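Coiled-coil and C2 domain-containing protein 1-like (PDB 6EI6) binds monophosphorylated phosphatidylinositols and regulates ESCRT-III in endosomal protein sorting, probably by preventing inappropriate polymerisation of Shrub. Local coordinates at residues K48-C53 against T78-L83; Y101-F106 against I261-L266. All coordinates share one frame; numbering follows the deposited sequence.

Interaction 1: K48-C53 against T78-L83; sequences KQLMMC and TVQKDL
L50 and V79 bring their CA atoms closest, 5.8 Å apart, where helical segments 48-53 and 78-83 run antiparallel, their axes 9.3 Å apart at closest approach and inclined at 159° between N-to-C directions. V79 carries most of the contact from its helix. Its CG1 reaches the backbone of the partner helix, 3.6 Å from L50 N, and also meets L50 CB and, at 4.0 Å, Q49 CB. The other methyl, CG2, lies 4.1 Å from C53 SG, so the forked valine tip spans a full turn of the partner helix, from Q49 to C53. These two segments belong to the long helices 34-62 and 66-91, which pair as an antiparallel helical hairpin standing apart from the strands of the C2 beta-sandwich in this C2-containing piece of the protein. Along another edge of the interface L50 holds its CG anti to the backbone N (chi1 -171°), beside the carbonyl carbon; its CD2 is the branch that meets the side chains of Q80 and L83. This methyl sits 4.0 Å from L83 CD2, the two leucine side chains crossing at about a right angle. The same L50 CD2 comes to 3.2 Å from Q80 OE1, a carbonyl oxygen laid against a methyl. The bend of Q80 at chi2 (69°) turns CD back, and its amide nitrogen NE2 is hydrogen-bonded to D84 within its own helix. Q49 touches V79 through CB, but its OE1 accepts a hydrogen bond from L266 N in strand 265-268. W265 of that strand packs on Q49, C53 and V79.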
ATOM      1  N   LYS A  48     -13.810  -3.236   9.854  1.00 27.37           N
ATOM      2  CA  LYS A  48     -12.600  -2.403   9.881  1.00 29.17           C
ATOM      3  C   LYS A  48     -11.513  -3.043  10.722  1.00 30.27           C
ATOM      4  O   LYS A  48     -10.326  -2.969  10.382  1.00 34.08           O
ATOM      5  CB  LYS A  48     -12.885  -1.011  10.432  1.00 29.39           C
ATOM      6  CG  LYS A  48     -13.532  -0.042   9.478  1.00 34.98           C
ATOM      7  CD  LYS A  48     -13.800   1.300  10.172  1.00 37.20           C
ATOM      8  CE  LYS A  48     -14.655   2.189   9.288  1.00 42.54           C
ATOM      9  NZ  LYS A  48     -15.851   1.460   8.736  1.00 49.22           N
ATOM     10  N   GLN A  49     -11.898  -3.666  11.835  1.00 30.39           N
ATOM     11  CA  GLN A  49     -10.921  -4.342  12.680  1.00 32.63           C
ATOM     12  C   GLN A  49     -10.309  -5.525  11.942  1.00 34.02           C
ATOM     13  O   GLN A  49      -9.088  -5.744  12.000  1.00 31.35           O
ATOM     14  CB  GLN A  49     -11.589  -4.801  13.987  1.00 29.97           C
ATOM     15  CG  GLN A  49     -11.807  -3.681  14.996  1.00 29.68           C
ATOM     16  CD  GLN A  49     -12.671  -4.075  16.223  1.00 31.98           C
ATOM     17  OE1 GLN A  49     -13.244  -3.197  16.868  1.00 31.27           O
ATOM     18  NE2 GLN A  49     -12.768  -5.382  16.532  1.00 25.95           N
ATOM     19  N   LEU A  50     -11.154  -6.311  11.267  1.00 29.40           N
ATOM     20  CA  LEU A  50     -10.663  -7.407  10.433  1.00 34.97           C
ATOM     21  C   LEU A  50      -9.618  -6.913   9.431  1.00 33.85           C
ATOM     22  O   LEU A  50      -8.522  -7.479   9.331  1.00 34.27           O
ATOM     23  CB  LEU A  50     -11.829  -8.058   9.703  1.00 31.83           C
ATOM     24  CG  LEU A  50     -11.480  -9.331   8.980  1.00 32.98           C
ATOM     25  CD1 LEU A  50     -10.896 -10.322   9.980  1.00 36.31           C
ATOM     26  CD2 LEU A  50     -12.735  -9.863   8.283  1.00 33.24           C
ATOM     27  N   MET A  51      -9.941  -5.842   8.699  1.00 27.17           N
ATOM     28  CA  MET A  51      -8.996  -5.277   7.746  1.00 29.77           C
ATOM     29  C   MET A  51      -7.664  -4.956   8.399  1.00 35.49           C
ATOM     30  O   MET A  51      -6.603  -5.222   7.817  1.00 33.30           O
ATOM     31  CB  MET A  51      -9.565  -4.013   7.103  1.00 30.91           C
ATOM     32  CG  MET A  51      -8.724  -3.502   5.933  1.00 40.83           C
ATOM     33  SD  MET A  51      -8.792  -4.636   4.505  1.00 45.10           S
ATOM     34  CE  MET A  51     -10.506  -4.477   4.067  1.00 40.25           C
ATOM     35  N   MET A  52      -7.693  -4.361   9.602  1.00 35.19           N
ATOM     36  CA  MET A  52      -6.442  -4.005  10.269  1.00 30.43           C
ATOM     37  C   MET A  52      -5.644  -5.251  10.627  1.00 31.01           C
ATOM     38  O   MET A  52      -4.418  -5.275  10.481  1.00 33.75           O
ATOM     39  CB  MET A  52      -6.713  -3.172  11.517  1.00 32.62           C
ATOM     40  CG  MET A  52      -6.949  -1.683  11.243  1.00 40.11           C
ATOM     41  SD  MET A  52      -7.018  -0.660  12.762  1.00 48.41           S
ATOM     42  CE  MET A  52      -5.439  -1.069  13.509  1.00 36.04           C
ATOM     43  N   CYS A  53      -6.324  -6.299  11.079  1.00 25.56           N
ATOM     44  CA  CYS A  53      -5.644  -7.557  11.374  1.00 36.36           C
ATOM     45  C   CYS A  53      -4.929  -8.106  10.150  1.00 35.86           C
ATOM     46  O   CYS A  53      -3.774  -8.532  10.239  1.00 34.49           O
ATOM     47  CB  CYS A  53      -6.639  -8.595  11.898  1.00 35.62           C
ATOM     48  SG  CYS A  53      -7.282  -8.124  13.486  1.00 37.46           S
ATOM     49  N   THR A  78     -10.399 -14.185  15.538  1.00 32.76           N
ATOM     50  CA  THR A  78     -11.379 -13.852  16.566  1.00 39.39           C
ATOM     51  C   THR A  78     -12.307 -12.733  16.109  1.00 39.21           C
ATOM     52  O   THR A  78     -13.495 -12.749  16.446  1.00 40.70           O
ATOM     53  CB  THR A  78     -10.691 -13.476  17.893  1.00 38.43           C
ATOM     54  OG1 THR A  78      -9.955 -12.251  17.736  1.00 47.28           O
ATOM     55  CG2 THR A  78      -9.737 -14.549  18.298  1.00 35.70           C
ATOM     56  N   VAL A  79     -11.800 -11.767  15.339  1.00 38.35           N
ATOM     57  CA  VAL A  79     -12.677 -10.732  14.796  1.00 40.15           C
ATOM     58  C   VAL A  79     -13.702 -11.352  13.854  1.00 39.29           C
ATOM     59  O   VAL A  79     -14.891 -11.003  13.886  1.00 40.87           O
ATOM     60  CB  VAL A  79     -11.851  -9.638  14.093  1.00 33.77           C
ATOM     61  CG1 VAL A  79     -12.779  -8.592  13.462  1.00 29.92           C
ATOM     62  CG2 VAL A  79     -10.909  -9.006  15.073  1.00 31.19           C
ATOM     63  N   GLN A  80     -13.265 -12.297  13.017  1.00 38.50           N
ATOM     64  CA  GLN A  80     -14.182 -12.903  12.051  1.00 41.24           C
ATOM     65  C   GLN A  80     -15.288 -13.695  12.745  1.00 42.16           C
ATOM     66  O   GLN A  80     -16.449 -13.649  12.318  1.00 40.50           O
ATOM     67  CB  GLN A  80     -13.405 -13.793  11.076  1.00 41.41           C
ATOM     68  CG  GLN A  80     -14.286 -14.461  10.019  1.00 43.13           C
ATOM     69  CD  GLN A  80     -14.854 -13.475   9.016  1.00 40.54           C
ATOM     70  OE1 GLN A  80     -14.108 -12.792   8.337  1.00 46.09           O
ATOM     71  NE2 GLN A  80     -16.182 -13.397   8.923  1.00 39.82           N
ATOM     72  N   LYS A  81     -14.954 -14.426  13.816  1.00 39.75           N
ATOM     73  CA  LYS A  81     -15.979 -15.088  14.614  1.00 44.31           C
ATOM     74  C   LYS A  81     -17.038 -14.091  15.074  1.00 45.50           C
ATOM     75  O   LYS A  81     -18.245 -14.365  15.007  1.00 46.18           O
ATOM     76  CB  LYS A  81     -15.351 -15.788  15.827  1.00 43.51           C
ATOM     77  CG  LYS A  81     -14.521 -16.998  15.495  1.00 53.39           C
ATOM     78  CD  LYS A  81     -14.406 -17.960  16.683  1.00 60.30           C
ATOM     79  CE  LYS A  81     -13.590 -19.212  16.306  1.00 70.25           C
ATOM     80  NZ  LYS A  81     -12.162 -18.902  15.963  1.00 67.24           N
ATOM     81  N   ASP A  82     -16.601 -12.922  15.553  1.00 40.14           N
ATOM     82  CA  ASP A  82     -17.558 -11.951  16.074  1.00 41.58           C
ATOM     83  C   ASP A  82     -18.383 -11.368  14.943  1.00 37.81           C
ATOM     84  O   ASP A  82     -19.603 -11.198  15.077  1.00 36.47           O
ATOM     85  CB  ASP A  82     -16.833 -10.857  16.872  1.00 35.11           C
ATOM     86  CG  ASP A  82     -16.539 -11.289  18.314  1.00 42.94           C
ATOM     87  OD1 ASP A  82     -17.004 -12.405  18.705  1.00 40.05           O
ATOM     88  OD2 ASP A  82     -15.858 -10.526  19.058  1.00 41.54           O
ATOM     89  N   LEU A  83     -17.727 -11.090  13.815  1.00 37.68           N
ATOM     90  CA  LEU A  83     -18.422 -10.686  12.597  1.00 41.55           C
ATOM     91  C   LEU A  83     -19.481 -11.706  12.193  1.00 42.11           C
ATOM     92  O   LEU A  83     -20.615 -11.340  11.863  1.00 43.11           O
ATOM     93  CB  LEU A  83     -17.395 -10.499  11.482  1.00 39.13           C
ATOM     94  CG  LEU A  83     -17.721  -9.629  10.284  1.00 46.05           C
ATOM     95  CD1 LEU A  83     -18.622  -8.448  10.625  1.00 40.48           C
ATOM     96  CD2 LEU A  83     -16.397  -9.144   9.741  1.00 45.50           C
TER

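Interaction 2: Y101-F106 against I261-L266; sequences YEKRSF and ITEKWL
R104 lays its CG over the five-membered ring of W265, 3.5 Å from the ring centroid and 10° off the normal, a CH-pi contact that anchors the tightly packed side. The arginine chain bends at chi2 (-63°), and its guanidinium, turned 28° from the indole plane, has W265 CD1 over one face, toward the rim; NH1 and NH2 both grip E102 OE1, two residues earlier in the same segment, the NH2 bond measuring 2.8 Å. An alanine in place of R104 would probably strip the CG and guanidinium cover from this indole face and leave the E102 carboxylate without its arginine partner. Next to it, F106 CZ touches W265 CH2 at 3.6 Å, the rings oblique. The backbones are laced together by R104 N to T262 O, by E102 N to W265 O at 2.9 Å and by the return bond from W265 N to E102 O. Looser contacts lie toward solvent, among exposed side chains: K103 NZ rests 3.4 Å from E263 CG, and the Y101 ring has K264 O at its edge, its CE1 4.3 Å from CD1 of the buried L266. Y101-L266 and E102-W265 are non-hydrogen-bonded and hydrogen-bonded pairs of a two-stranded antiparallel ribbon, separate from the C2 sandwich sheets.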
ATOM      1  N   TYR A 101     -15.927  -2.859  24.958  1.00 32.82           N
ATOM      2  CA  TYR A 101     -14.712  -2.335  24.359  1.00 30.22           C
ATOM      3  C   TYR A 101     -13.490  -2.863  25.093  1.00 33.30           C
ATOM      4  O   TYR A 101     -13.487  -2.943  26.323  1.00 37.55           O
ATOM      5  CB  TYR A 101     -14.736  -0.794  24.380  1.00 29.71           C
ATOM      6  CG  TYR A 101     -15.941  -0.282  23.632  1.00 36.55           C
ATOM      7  CD1 TYR A 101     -15.958  -0.283  22.234  1.00 34.03           C
ATOM      8  CD2 TYR A 101     -17.094   0.115  24.306  1.00 36.23           C
ATOM      9  CE1 TYR A 101     -17.073   0.131  21.537  1.00 36.95           C
ATOM     10  CE2 TYR A 101     -18.214   0.529  23.613  1.00 29.97           C
ATOM     11  CZ  TYR A 101     -18.199   0.534  22.242  1.00 38.97           C
ATOM     12  OH  TYR A 101     -19.312   0.942  21.545  1.00 44.26           O
ATOM     13  N   GLU A 102     -12.453  -3.222  24.329  1.00 38.60           N
ATOM     14  CA  GLU A 102     -11.125  -3.531  24.856  1.00 34.25           C
ATOM     15  C   GLU A 102     -10.052  -2.752  24.102  1.00 38.26           C
ATOM     16  O   GLU A 102     -10.373  -1.852  23.318  1.00 37.03           O
ATOM     17  CB  GLU A 102     -10.860  -5.022  24.764  1.00 31.84           C
ATOM     18  CG  GLU A 102     -11.967  -5.825  25.321  1.00 34.42           C
ATOM     19  CD  GLU A 102     -11.665  -7.313  25.288  1.00 40.84           C
ATOM     20  OE1 GLU A 102     -10.679  -7.694  24.619  1.00 38.21           O
ATOM     21  OE2 GLU A 102     -12.420  -8.091  25.918  1.00 39.70           O
ATOM     22  N   LYS A 103      -8.781  -3.085  24.329  1.00 38.12           N
ATOM     23  CA  LYS A 103      -7.671  -2.513  23.585  1.00 38.55           C
ATOM     24  C   LYS A 103      -6.854  -3.617  22.943  1.00 41.86           C
ATOM     25  O   LYS A 103      -6.826  -4.756  23.416  1.00 40.81           O
ATOM     26  CB  LYS A 103      -6.746  -1.685  24.467  1.00 43.90           C
ATOM     27  CG  LYS A 103      -7.395  -0.440  25.029  1.00 51.34           C
ATOM     28  CD  LYS A 103      -6.556   0.129  26.168  1.00 49.88           C
ATOM     29  CE  LYS A 103      -6.925   1.593  26.428  1.00 58.38           C
ATOM     30  NZ  LYS A 103      -6.704   2.441  25.206  1.00 61.58           N
ATOM     31  N   ARG A 104      -6.174  -3.258  21.863  1.00 38.07           N
ATOM     32  CA  ARG A 104      -5.272  -4.170  21.185  1.00 42.36           C
ATOM     33  C   ARG A 104      -4.017  -3.402  20.823  1.00 45.20           C
ATOM     34  O   ARG A 104      -4.108  -2.286  20.307  1.00 42.82           O
ATOM     35  CB  ARG A 104      -5.910  -4.748  19.922  1.00 40.54           C
ATOM     36  CG  ARG A 104      -7.007  -5.718  20.200  1.00 34.84           C
ATOM     37  CD  ARG A 104      -6.466  -6.925  20.941  1.00 43.29           C
ATOM     38  NE  ARG A 104      -7.549  -7.865  21.187  1.00 42.08           N
ATOM     39  CZ  ARG A 104      -8.385  -7.787  22.217  1.00 38.56           C
ATOM     40  NH1 ARG A 104      -8.240  -6.829  23.123  1.00 39.50           N
ATOM     41  NH2 ARG A 104      -9.354  -8.684  22.346  1.00 36.22           N
ATOM     42  N   SER A 105      -2.854  -3.994  21.090  1.00 43.67           N
ATOM     43  CA  SER A 105      -1.586  -3.359  20.748  1.00 48.93           C
ATOM     44  C   SER A 105      -1.254  -3.733  19.310  1.00 50.55           C
ATOM     45  O   SER A 105      -0.839  -4.858  19.028  1.00 50.97           O
ATOM     46  CB  SER A 105      -0.489  -3.801  21.708  1.00 55.91           C
ATOM     47  OG  SER A 105      -0.987  -3.909  23.039  1.00 59.76           O
ATOM     48  N   PHE A 106      -1.514  -2.827  18.386  1.00 45.67           N
ATOM     49  CA  PHE A 106      -0.802  -2.833  17.121  1.00 47.63           C
ATOM     50  C   PHE A 106       0.351  -1.875  17.307  1.00 57.08           C
ATOM     51  O   PHE A 106       0.274  -0.940  18.117  1.00 67.66           O
ATOM     52  CB  PHE A 106      -1.674  -2.385  15.950  1.00 45.10           C
ATOM     53  CG  PHE A 106      -2.811  -3.329  15.629  1.00 43.95           C
ATOM     54  CD1 PHE A 106      -3.722  -3.712  16.605  1.00 39.82           C
ATOM     55  CD2 PHE A 106      -2.974  -3.824  14.344  1.00 40.22           C
ATOM     56  CE1 PHE A 106      -4.770  -4.579  16.307  1.00 38.64           C
ATOM     57  CE2 PHE A 106      -4.026  -4.700  14.036  1.00 36.42           C
ATOM     58  CZ  PHE A 106      -4.919  -5.072  15.022  1.00 36.06           C
ATOM     59  N   ILE A 261      -8.921   3.443  16.653  1.00 42.20           N
ATOM     60  CA  ILE A 261      -9.644   2.178  16.534  1.00 37.76           C
ATOM     61  C   ILE A 261      -9.045   1.125  17.455  1.00 37.52           C
ATOM     62  O   ILE A 261      -9.762   0.343  18.091  1.00 34.46           O
ATOM     63  CB  ILE A 261      -9.642   1.705  15.073  1.00 37.50           C
ATOM     64  CG1 ILE A 261     -10.391   2.726  14.213  1.00 39.08           C
ATOM     65  CG2 ILE A 261     -10.204   0.256  14.950  1.00 29.06           C
ATOM     66  CD1 ILE A 261     -10.725   2.211  12.878  1.00 39.60           C
ATOM     67  N   THR A 262      -7.726   1.068  17.530  1.00 36.61           N
ATOM     68  CA  THR A 262      -7.136   0.029  18.354  1.00 45.82           C
ATOM     69  C   THR A 262      -7.383   0.267  19.857  1.00 42.59           C
ATOM     70  O   THR A 262      -7.278  -0.674  20.651  1.00 37.14           O
ATOM     71  CB  THR A 262      -5.652  -0.093  18.006  1.00 39.20           C
ATOM     72  OG1 THR A 262      -5.228  -1.406  18.339  1.00 49.82           O
ATOM     73  CG2 THR A 262      -4.810   0.913  18.748  1.00 33.75           C
ATOM     74  N   GLU A 263      -7.760   1.484  20.251  1.00 37.75           N
ATOM     75  CA  GLU A 263      -8.034   1.790  21.641  1.00 40.63           C
ATOM     76  C   GLU A 263      -9.455   1.476  22.046  1.00 38.20           C
ATOM     77  O   GLU A 263      -9.746   1.435  23.245  1.00 41.90           O
ATOM     78  CB  GLU A 263      -7.749   3.257  21.924  1.00 40.29           C
ATOM     79  CG  GLU A 263      -6.275   3.537  22.051  1.00 47.61           C
ATOM     80  CD  GLU A 263      -5.961   4.965  21.692  1.00 59.46           C
ATOM     81  OE1 GLU A 263      -6.913   5.796  21.779  1.00 58.03           O
ATOM     82  OE2 GLU A 263      -4.787   5.249  21.314  1.00 58.58           O
ATOM     83  N   LYS A 264     -10.342   1.269  21.088  1.00 34.12           N
ATOM     84  CA  LYS A 264     -11.693   0.825  21.364  1.00 34.10           C
ATOM     85  C   LYS A 264     -12.009  -0.381  20.482  1.00 33.41           C
ATOM     86  O   LYS A 264     -12.838  -0.346  19.582  1.00 33.36           O
ATOM     87  CB  LYS A 264     -12.691   1.954  21.165  1.00 37.37           C
ATOM     88  CG  LYS A 264     -12.147   3.298  21.551  1.00 40.64           C
ATOM     89  CD  LYS A 264     -13.265   4.315  21.773  1.00 50.49           C
ATOM     90  CE  LYS A 264     -13.432   5.224  20.549  1.00 50.18           C
ATOM     91  NZ  LYS A 264     -14.587   6.165  20.718  1.00 59.73           N
ATOM     92  N   TRP A 265     -11.334  -1.480  20.756  1.00 29.74           N
ATOM     93  CA  TRP A 265     -11.571  -2.703  20.023  1.00 28.99           C
ATOM     94  C   TRP A 265     -12.933  -3.254  20.422  1.00 30.70           C
ATOM     95  O   TRP A 265     -13.127  -3.679  21.568  1.00 28.71           O
ATOM     96  CB  TRP A 265     -10.456  -3.701  20.340  1.00 32.29           C
ATOM     97  CG  TRP A 265     -10.253  -4.766  19.334  1.00 32.00           C
ATOM     98  CD1 TRP A 265     -10.604  -6.082  19.453  1.00 35.26           C
ATOM     99  CD2 TRP A 265      -9.589  -4.638  18.072  1.00 28.55           C
ATOM    100  NE1 TRP A 265     -10.207  -6.779  18.340  1.00 37.03           N
ATOM    101  CE2 TRP A 265      -9.575  -5.915  17.480  1.00 34.39           C
ATOM    102  CE3 TRP A 265      -8.989  -3.569  17.395  1.00 34.20           C
ATOM    103  CZ2 TRP A 265      -9.019  -6.149  16.226  1.00 36.26           C
ATOM    104  CZ3 TRP A 265      -8.440  -3.793  16.158  1.00 35.96           C
ATOM    105  CH2 TRP A 265      -8.458  -5.079  15.579  1.00 39.68           C
ATOM    106  N   LEU A 266     -13.873  -3.286  19.482  1.00 30.54           N
ATOM    107  CA  LEU A 266     -15.173  -3.877  19.781  1.00 30.16           C
ATOM    108  C   LEU A 266     -15.033  -5.395  19.834  1.00 29.86           C
ATOM    109  O   LEU A 266     -14.436  -5.995  18.940  1.00 26.73           O
ATOM    110  CB  LEU A 266     -16.200  -3.457  18.743  1.00 25.81           C
ATOM    111  CG  LEU A 266     -17.664  -3.645  19.075  1.00 28.52           C
ATOM    112  CD1 LEU A 266     -18.475  -2.560  18.429  1.00 26.24           C
ATOM    113  CD2 LEU A 266     -18.168  -5.032  18.647  1.00 26.43           C
TER

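Overall arrangement
From the N-terminal end of the model, helix 34-62 turns back through a short connection into helix 66-91, and interaction 1 closes this local hairpin. The chain then enters strand 99-102, runs through the C2 beta-sandwich, and returns by helix 255-263 to strand 265-268. Interaction 2 closes that far longer loop, of 154 residues, bringing together the segments that lead into and out of the sandwich. The two closures follow in series, neither nesting nor crossing, with centres 12 Å apart. They meet directly through W265, F106 and L266, which lie against helix 34-62, with W265 and F106 also reaching helix 66-91; the two-stranded ribbon is thereby fastened onto the hairpin.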